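Local coordinates for protein putative aspartyl-tRNA synthetase (Leishmania major, PDB 6OD8) that probably attaches L-aspartate to tRNA(Asp) with the use of ATP, as a class II aminoacyl-tRNA synthetase of the aspartyl type, at residues 130-141 with 168-179; 327-335 with 524-533. All blocks are in the same frame, centred on the assembly; numbering follows the deposited sequence.

Contact 1 of 2, residues 130-141 with 168-179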
# COMPACT_ATOMS: atom_id res chain seq x y z
N MET A 130 37.57 -31.85 -4.11
CA MET A 130 36.41 -31.09 -3.64
C MET A 130 36.82 -30.03 -2.62
O MET A 130 36.25 -28.93 -2.60
CB MET A 130 35.37 -32.04 -3.05
CG MET A 130 34.10 -31.34 -2.60
SD MET A 130 32.89 -32.42 -1.82
CE MET A 130 32.85 -31.76 -0.16
N ILE A 131 37.81 -30.33 -1.77
CA ILE A 131 38.36 -29.32 -0.87
C ILE A 131 38.98 -28.18 -1.67
O ILE A 131 38.81 -27.00 -1.33
CB ILE A 131 39.37 -29.95 0.11
CG1 ILE A 131 38.68 -30.46 1.38
CG2 ILE A 131 40.44 -28.95 0.50
CD1 ILE A 131 37.72 -31.59 1.17
N ASP A 132 39.70 -28.52 -2.75
CA ASP A 132 40.23 -27.49 -3.65
C ASP A 132 39.11 -26.69 -4.28
O ASP A 132 39.21 -25.46 -4.40
CB ASP A 132 41.07 -28.13 -4.76
CG ASP A 132 42.27 -28.88 -4.23
OD1 ASP A 132 42.86 -28.44 -3.22
OD2 ASP A 132 42.62 -29.93 -4.83
N PHE A 133 38.05 -27.36 -4.73
CA PHE A 133 36.92 -26.66 -5.34
C PHE A 133 36.31 -25.67 -4.36
O PHE A 133 36.07 -24.50 -4.71
CB PHE A 133 35.87 -27.66 -5.81
CG PHE A 133 34.64 -27.01 -6.37
CD1 PHE A 133 34.66 -26.41 -7.62
CD2 PHE A 133 33.46 -27.00 -5.64
CE1 PHE A 133 33.50 -25.80 -8.14
CE2 PHE A 133 32.31 -26.40 -6.16
CZ PHE A 133 32.33 -25.80 -7.41
N MET A 134 36.04 -26.12 -3.13
CA MET A 134 35.44 -25.24 -2.14
C MET A 134 36.31 -24.02 -1.87
O MET A 134 35.81 -22.89 -1.76
CB MET A 134 35.19 -26.00 -0.84
CG MET A 134 34.11 -27.03 -0.95
SD MET A 134 34.12 -28.10 0.48
CE MET A 134 33.49 -26.97 1.74
N GLY A 135 37.63 -24.22 -1.77
CA GLY A 135 38.52 -23.11 -1.49
C GLY A 135 38.51 -22.02 -2.54
O GLY A 135 38.83 -20.87 -2.22
N GLN A 136 38.15 -22.34 -3.78
CA GLN A 136 38.23 -21.37 -4.86
C GLN A 136 36.88 -20.80 -5.31
O GLN A 136 36.85 -20.01 -6.25
CB GLN A 136 38.97 -21.98 -6.07
CG GLN A 136 38.29 -23.18 -6.73
CD GLN A 136 37.16 -22.76 -7.66
OE1 GLN A 136 37.38 -22.01 -8.62
NE2 GLN A 136 35.94 -23.20 -7.36
N ILE A 137 35.77 -21.19 -4.68
CA ILE A 137 34.48 -20.60 -5.03
C ILE A 137 34.54 -19.10 -4.73
O ILE A 137 35.06 -18.68 -3.69
CB ILE A 137 33.33 -21.28 -4.26
CG1 ILE A 137 33.32 -22.78 -4.56
CG2 ILE A 137 31.98 -20.66 -4.61
CD1 ILE A 137 32.26 -23.58 -3.81
N ALA A 138 34.02 -18.29 -5.65
CA ALA A 138 34.00 -16.85 -5.42
C ALA A 138 32.99 -16.50 -4.34
O ALA A 138 31.87 -17.04 -4.32
CB ALA A 138 33.64 -16.11 -6.72
N THR A 139 33.37 -15.61 -3.42
CA THR A 139 32.40 -15.19 -2.42
C THR A 139 31.22 -14.52 -3.10
O THR A 139 31.35 -13.93 -4.18
CB THR A 139 33.03 -14.24 -1.39
OG1 THR A 139 33.43 -13.04 -2.04
CG2 THR A 139 34.25 -14.89 -0.74
N GLU A 140 30.05 -14.66 -2.48
CA GLU A 140 28.72 -14.26 -2.93
C GLU A 140 28.14 -15.23 -3.97
O GLU A 140 26.98 -15.07 -4.35
CB GLU A 140 28.67 -12.81 -3.47
CG GLU A 140 29.07 -11.80 -2.39
CD GLU A 140 28.21 -11.96 -1.17
OE1 GLU A 140 26.98 -11.72 -1.28
OE2 GLU A 140 28.73 -12.39 -0.11
N SER A 141 28.88 -16.24 -4.43
CA SER A 141 28.26 -17.30 -5.20
C SER A 141 27.15 -17.93 -4.37
O SER A 141 27.20 -17.92 -3.14
CB SER A 141 29.28 -18.37 -5.61
OG SER A 141 30.33 -17.84 -6.38
N VAL A 168 30.25 -30.96 5.01
CA VAL A 168 29.82 -30.94 3.61
C VAL A 168 30.14 -32.26 2.92
O VAL A 168 31.30 -32.70 2.91
CB VAL A 168 30.48 -29.77 2.86
CG1 VAL A 168 30.06 -29.78 1.40
CG2 VAL A 168 30.14 -28.45 3.55
N LYS A 169 29.13 -32.86 2.30
CA LYS A 169 29.28 -34.08 1.50
C LYS A 169 29.24 -33.82 -0.00
O LYS A 169 29.86 -34.55 -0.77
CB LYS A 169 28.18 -35.09 1.85
CG LYS A 169 27.89 -35.26 3.33
CD LYS A 169 29.13 -35.64 4.10
CE LYS A 169 28.78 -36.18 5.48
NZ LYS A 169 29.98 -36.46 6.31
N LYS A 170 28.50 -32.80 -0.43
CA LYS A 170 28.37 -32.41 -1.83
C LYS A 170 28.21 -30.90 -1.87
O LYS A 170 27.59 -30.31 -0.98
CB LYS A 170 27.15 -33.04 -2.53
CG LYS A 170 27.20 -34.54 -2.74
CD LYS A 170 25.95 -34.99 -3.51
CE LYS A 170 26.00 -36.49 -3.86
NZ LYS A 170 26.24 -37.30 -2.63
N ILE A 171 28.76 -30.28 -2.91
CA ILE A 171 28.58 -28.84 -3.07
C ILE A 171 28.64 -28.47 -4.55
O ILE A 171 29.62 -28.76 -5.23
CB ILE A 171 29.62 -28.05 -2.25
CG1 ILE A 171 29.45 -26.55 -2.51
CG2 ILE A 171 31.07 -28.49 -2.54
CD1 ILE A 171 30.20 -25.64 -1.51
N HIS A 172 27.59 -27.83 -5.05
CA HIS A 172 27.60 -27.31 -6.42
C HIS A 172 27.19 -25.85 -6.42
O HIS A 172 26.34 -25.44 -5.62
CB HIS A 172 26.67 -28.09 -7.35
CG HIS A 172 26.99 -29.55 -7.48
ND1 HIS A 172 26.68 -30.47 -6.51
CD2 HIS A 172 27.59 -30.24 -8.48
CE1 HIS A 172 27.07 -31.67 -6.90
NE2 HIS A 172 27.62 -31.56 -8.10
N THR A 173 27.80 -25.06 -7.31
CA THR A 173 27.36 -23.68 -7.47
C THR A 173 26.05 -23.65 -8.25
O THR A 173 25.89 -24.33 -9.26
CB THR A 173 28.41 -22.81 -8.17
OG1 THR A 173 28.87 -23.46 -9.35
CG2 THR A 173 29.61 -22.48 -7.22
N VAL A 174 25.12 -22.85 -7.75
CA VAL A 174 23.89 -22.55 -8.45
C VAL A 174 24.11 -21.39 -9.42
O VAL A 174 23.84 -21.51 -10.62
CB VAL A 174 22.78 -22.24 -7.43
CG1 VAL A 174 21.49 -21.77 -8.11
CG2 VAL A 174 22.51 -23.47 -6.56
N THR A 175 24.62 -20.25 -8.92
CA THR A 175 25.17 -19.20 -9.76
C THR A 175 26.50 -18.75 -9.17
O THR A 175 26.70 -18.76 -7.95
CB THR A 175 24.24 -17.99 -9.87
OG1 THR A 175 23.93 -17.51 -8.56
CG2 THR A 175 22.96 -18.36 -10.59
N GLU A 176 27.42 -18.35 -10.04
CA GLU A 176 28.74 -17.89 -9.63
C GLU A 176 28.78 -16.37 -9.64
O GLU A 176 28.31 -15.73 -10.58
CB GLU A 176 29.82 -18.45 -10.53
CG GLU A 176 29.78 -19.94 -10.65
CD GLU A 176 30.90 -20.45 -11.53
OE1 GLU A 176 31.17 -21.67 -11.50
OE2 GLU A 176 31.51 -19.62 -12.23
N SER A 177 29.34 -15.81 -8.58
CA SER A 177 29.57 -14.38 -8.51
C SER A 177 30.87 -14.05 -9.23
O SER A 177 31.80 -14.86 -9.28
CB SER A 177 29.64 -13.93 -7.05
OG SER A 177 29.95 -12.55 -6.93
N LEU A 178 30.94 -12.84 -9.78
CA LEU A 178 32.23 -12.28 -10.11
C LEU A 178 33.16 -12.35 -8.90
O LEU A 178 32.73 -12.24 -7.74
CB LEU A 178 32.07 -10.82 -10.57
CG LEU A 178 31.25 -10.65 -11.85
CD1 LEU A 178 31.12 -9.17 -12.22
CD2 LEU A 178 31.88 -11.44 -12.99
N ARG A 179 34.46 -12.54 -9.17
CA ARG A 179 35.46 -12.47 -8.12
C ARG A 179 35.82 -11.03 -7.77
O ARG A 179 36.49 -10.81 -6.76
CB ARG A 179 36.72 -13.22 -8.53
CG ARG A 179 36.44 -14.63 -8.97
CD ARG A 179 37.75 -15.40 -9.21
NE ARG A 179 37.46 -16.79 -9.55
CZ ARG A 179 37.28 -17.75 -8.64
NH1 ARG A 179 37.36 -17.47 -7.35
NH2 ARG A 179 37.01 -19.00 -9.03
O HOH W 1 33.55 -12.61 -5.32
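The guanidinium of Arg179 carries Ala138 CB over one face and takes the backbone oxygen of Gln136 at its edge. That oxygen lies in the guanidinium plane and is gripped end-on by two nitrogens, NH1 at 2.8 Å and NH2 at 3.0 Å from Gln136 O. Arg179 reaches it by running extended from CG to NE, past the Ala138 methyl. The Gln136 amide stands steeply to the guanidinium, the planes 71° apart, and its OE1 adds a weak bond from NH2. The amide is held by its other end, since NE2 donates to Phe133 O at 3.0 Å, on a lone pair in the carbonyl plane. The second flat group, the Phe133 ring, has Ile137 CG1 against one face, while Ile171 O and Thr173 CG2 approach it obliquely; Phe57 meets it from outside the two segments.

Inward from these, Ile171 packs against the helix, its CG2 3.7 Å from Met134 CG and its CD1 tip to tip with Ile137 CD1. Met130, bent at chi3 (116°), lays its CE against Val168. Farther along, Ser177 N donates to Ser141 OG at 3.2 Å, nearly straight at 170°, and that hydroxyl in turn donates a hydrogen bond to Ala138 O within a type II turn. A water bridges Thr139 O and Leu178 O.

The helix beside the OB-fold barrel thus has an apolar underside, whereas the chain leaving it is held by polar bonds, most of which use a backbone atom on at least one side. Two N-H donors on one carbonyl oxygen would probably polarise it and fix the orientation of the guanidinium.

Contact 2 of 2, residues 327-335 with 524-533; sequences VLDVAESLF and GGFGIGLERV. With EDO (1,2-ethanediol), chain H.
Phe526 and Ala331 meet face-on: the alanine methyl sits over one face of the ring, CB 3.9 Å from the centroid and 19° off the normal, a CH-pi contact. Around the rim of the same ring stand three aliphatic groups. Val327 and Phe526 slide past each other in opposite directions, bringing Val327 CG1 to 3.6 Å from Phe526 CD2, in the ring plane. Leu334 crosses the phenyl group at an angle, its CD2 3.7 Å from Phe526 CE1, and Val330 CG1 is a more distant neighbour at the edge. The ring is placed there by a chi1 of 54°, which sets CG between the backbone N and the carbonyl carbon.

Ile528 and Phe335 approach from opposite directions, the isoleucine CD1 lying obliquely to the ring, 3.6 Å from Phe335 CZ. Val533, from the first turn of the following helix, brings CG2 to the edge of that ring, 3.8 Å from Phe335 CE1. At the far end Val327 CG2 rests on the backbone of Gly524, which has no side chain to hold the helix off. The interface is hydrophobic throughout; the 1,2-ethanediol, probably from the crystallisation liquor, binds at another side of the helix, where its O2 is hydrogen-bonded to Asp329 O and Ser333 OG.

Helix 325-342 therefore packs on the sheet of the class II catalytic domain, the axis of its segment 327-335 32° from that of strand 524-529, which lies between strands 310-319 and 480-487. Val316 and Tyr473 also touch Phe526, Phe445 meets the Phe335 ring, and Phe234 of helix 215-237 covers Leu334.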
# COMPACT_ATOMS: atom_id res chain seq x y z
N VAL A 327 -8.84 14.14 14.95
CA VAL A 327 -7.76 13.74 14.06
C VAL A 327 -6.50 13.43 14.85
O VAL A 327 -5.83 12.41 14.63
CB VAL A 327 -7.49 14.84 13.01
CG1 VAL A 327 -6.30 14.41 12.12
CG2 VAL A 327 -8.74 15.11 12.19
N LEU A 328 -6.14 14.33 15.76
CA LEU A 328 -4.96 14.14 16.58
C LEU A 328 -5.09 12.90 17.46
O LEU A 328 -4.11 12.17 17.67
CB LEU A 328 -4.74 15.42 17.42
CG LEU A 328 -3.62 15.38 18.44
CD1 LEU A 328 -2.29 15.12 17.71
CD2 LEU A 328 -3.60 16.72 19.19
N ASP A 329 -6.30 12.63 17.97
CA ASP A 329 -6.54 11.41 18.73
C ASP A 329 -6.18 10.17 17.90
O ASP A 329 -5.52 9.25 18.39
CB ASP A 329 -8.01 11.33 19.18
CG ASP A 329 -8.36 12.30 20.30
OD1 ASP A 329 -7.47 12.92 20.90
OD2 ASP A 329 -9.58 12.44 20.57
N VAL A 330 -6.63 10.13 16.64
CA VAL A 330 -6.33 8.99 15.77
C VAL A 330 -4.84 8.91 15.49
O VAL A 330 -4.23 7.84 15.57
CB VAL A 330 -7.15 9.08 14.47
CG1 VAL A 330 -6.59 8.18 13.37
CG2 VAL A 330 -8.63 8.70 14.78
N ALA A 331 -4.22 10.05 15.16
CA ALA A 331 -2.79 10.08 14.83
C ALA A 331 -1.93 9.58 15.99
O ALA A 331 -0.97 8.84 15.78
CB ALA A 331 -2.39 11.50 14.43
N GLU A 332 -2.26 9.99 17.22
CA GLU A 332 -1.47 9.54 18.37
C GLU A 332 -1.67 8.05 18.62
O GLU A 332 -0.71 7.34 18.97
CB GLU A 332 -1.85 10.33 19.62
CG GLU A 332 -1.33 11.75 19.63
CD GLU A 332 -1.84 12.54 20.82
OE1 GLU A 332 -2.79 12.06 21.49
OE2 GLU A 332 -1.31 13.63 21.11
N SER A 333 -2.91 7.58 18.54
CA SER A 333 -3.16 6.15 18.73
C SER A 333 -2.47 5.35 17.63
O SER A 333 -1.96 4.25 17.89
CB SER A 333 -4.66 5.87 18.73
OG SER A 333 -5.31 6.54 19.80
N LEU A 334 -2.44 5.90 16.41
CA LEU A 334 -1.77 5.23 15.30
C LEU A 334 -0.28 5.10 15.55
O LEU A 334 0.32 4.03 15.37
CB LEU A 334 -2.03 6.01 14.00
CG LEU A 334 -1.15 5.71 12.80
CD1 LEU A 334 -1.45 4.31 12.29
CD2 LEU A 334 -1.35 6.73 11.68
N PHE A 335 0.36 6.19 15.98
CA PHE A 335 1.79 6.10 16.25
C PHE A 335 2.07 5.19 17.43
O PHE A 335 3.04 4.43 17.41
CB PHE A 335 2.39 7.50 16.47
CG PHE A 335 2.86 8.19 15.19
CD1 PHE A 335 4.10 7.88 14.64
CD2 PHE A 335 2.07 9.12 14.56
CE1 PHE A 335 4.53 8.49 13.46
CE2 PHE A 335 2.49 9.74 13.39
CZ PHE A 335 3.73 9.44 12.85
N GLY A 524 -10.59 16.48 8.43
CA GLY A 524 -9.19 16.80 8.68
C GLY A 524 -8.34 15.58 8.44
O GLY A 524 -8.85 14.50 8.14
N GLY A 525 -7.03 15.74 8.53
CA GLY A 525 -6.18 14.60 8.18
C GLY A 525 -4.73 14.93 8.45
O GLY A 525 -4.41 15.97 9.01
N PHE A 526 -3.85 14.02 8.02
CA PHE A 526 -2.42 14.19 8.24
C PHE A 526 -1.66 13.30 7.26
O PHE A 526 -2.24 12.37 6.68
CB PHE A 526 -2.03 13.86 9.68
CG PHE A 526 -2.48 12.49 10.14
CD1 PHE A 526 -1.64 11.39 9.99
CD2 PHE A 526 -3.72 12.31 10.76
CE1 PHE A 526 -2.04 10.12 10.43
CE2 PHE A 526 -4.13 11.06 11.23
CZ PHE A 526 -3.30 9.97 11.04
N GLY A 527 -0.38 13.58 7.08
CA GLY A 527 0.48 12.74 6.25
C GLY A 527 1.78 12.45 6.97
O GLY A 527 2.21 13.21 7.84
N ILE A 528 2.41 11.32 6.61
CA ILE A 528 3.66 10.88 7.24
C ILE A 528 4.59 10.38 6.15
O ILE A 528 4.19 9.55 5.34
CB ILE A 528 3.44 9.73 8.25
CG1 ILE A 528 2.31 10.01 9.24
CG2 ILE A 528 4.75 9.35 8.96
CD1 ILE A 528 1.76 8.71 9.87
N GLY A 529 5.85 10.85 6.15
CA GLY A 529 6.85 10.26 5.26
C GLY A 529 7.38 8.92 5.75
O GLY A 529 7.87 8.82 6.88
N LEU A 530 7.28 7.88 4.92
CA LEU A 530 7.63 6.54 5.39
C LEU A 530 9.13 6.41 5.67
O LEU A 530 9.53 5.95 6.75
CB LEU A 530 7.19 5.50 4.34
CG LEU A 530 7.77 4.09 4.56
CD1 LEU A 530 7.20 3.49 5.81
CD2 LEU A 530 7.47 3.20 3.33
N GLU A 531 9.96 6.78 4.69
CA GLU A 531 11.41 6.72 4.88
C GLU A 531 11.84 7.60 6.06
O GLU A 531 12.72 7.21 6.83
CB GLU A 531 12.11 7.16 3.60
CG GLU A 531 11.72 6.31 2.38
CD GLU A 531 10.50 6.84 1.62
OE1 GLU A 531 9.70 7.63 2.18
OE2 GLU A 531 10.38 6.48 0.44
N ARG A 532 11.24 8.78 6.21
CA ARG A 532 11.63 9.66 7.32
C ARG A 532 11.23 9.08 8.67
O ARG A 532 11.97 9.20 9.65
CB ARG A 532 11.04 11.06 7.15
CG ARG A 532 11.79 11.94 6.17
CD ARG A 532 13.09 12.45 6.78
NE ARG A 532 12.87 13.65 7.60
CZ ARG A 532 13.75 14.12 8.48
NH1 ARG A 532 14.90 13.49 8.70
NH2 ARG A 532 13.46 15.22 9.17
N VAL A 533 10.07 8.44 8.76
CA VAL A 533 9.72 7.87 10.05
C VAL A 533 10.67 6.73 10.40
O VAL A 533 11.11 6.63 11.55
CB VAL A 533 8.22 7.48 10.09
CG1 VAL A 533 7.94 6.13 9.48
CG2 VAL A 533 7.72 7.53 11.54
C1 EDO H . -3.76 8.91 22.16
O1 EDO H . -4.08 7.61 22.67
C2 EDO H . -5.01 9.76 21.96
O2 EDO H . -6.05 8.95 21.41

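How the contacts relate
From the N terminus, the chain first builds the OB-fold region, where contact 1 closes a loop of 26 residues, about half of it strand, between helix 128-136 and strand 170-173 with the segment that follows it. Only after that loop is complete does contact 2 open, and its 188 intervening residues bring strand 523-529 back beneath helix 325-342 in the class II catalytic region. The two loops therefore lie in series and neither nest nor cross. Their centres are 49 Å apart and their nearest atoms about 24 Å, so they do not touch, and each joins elements within one region. What they share is the second subunit, which both touch.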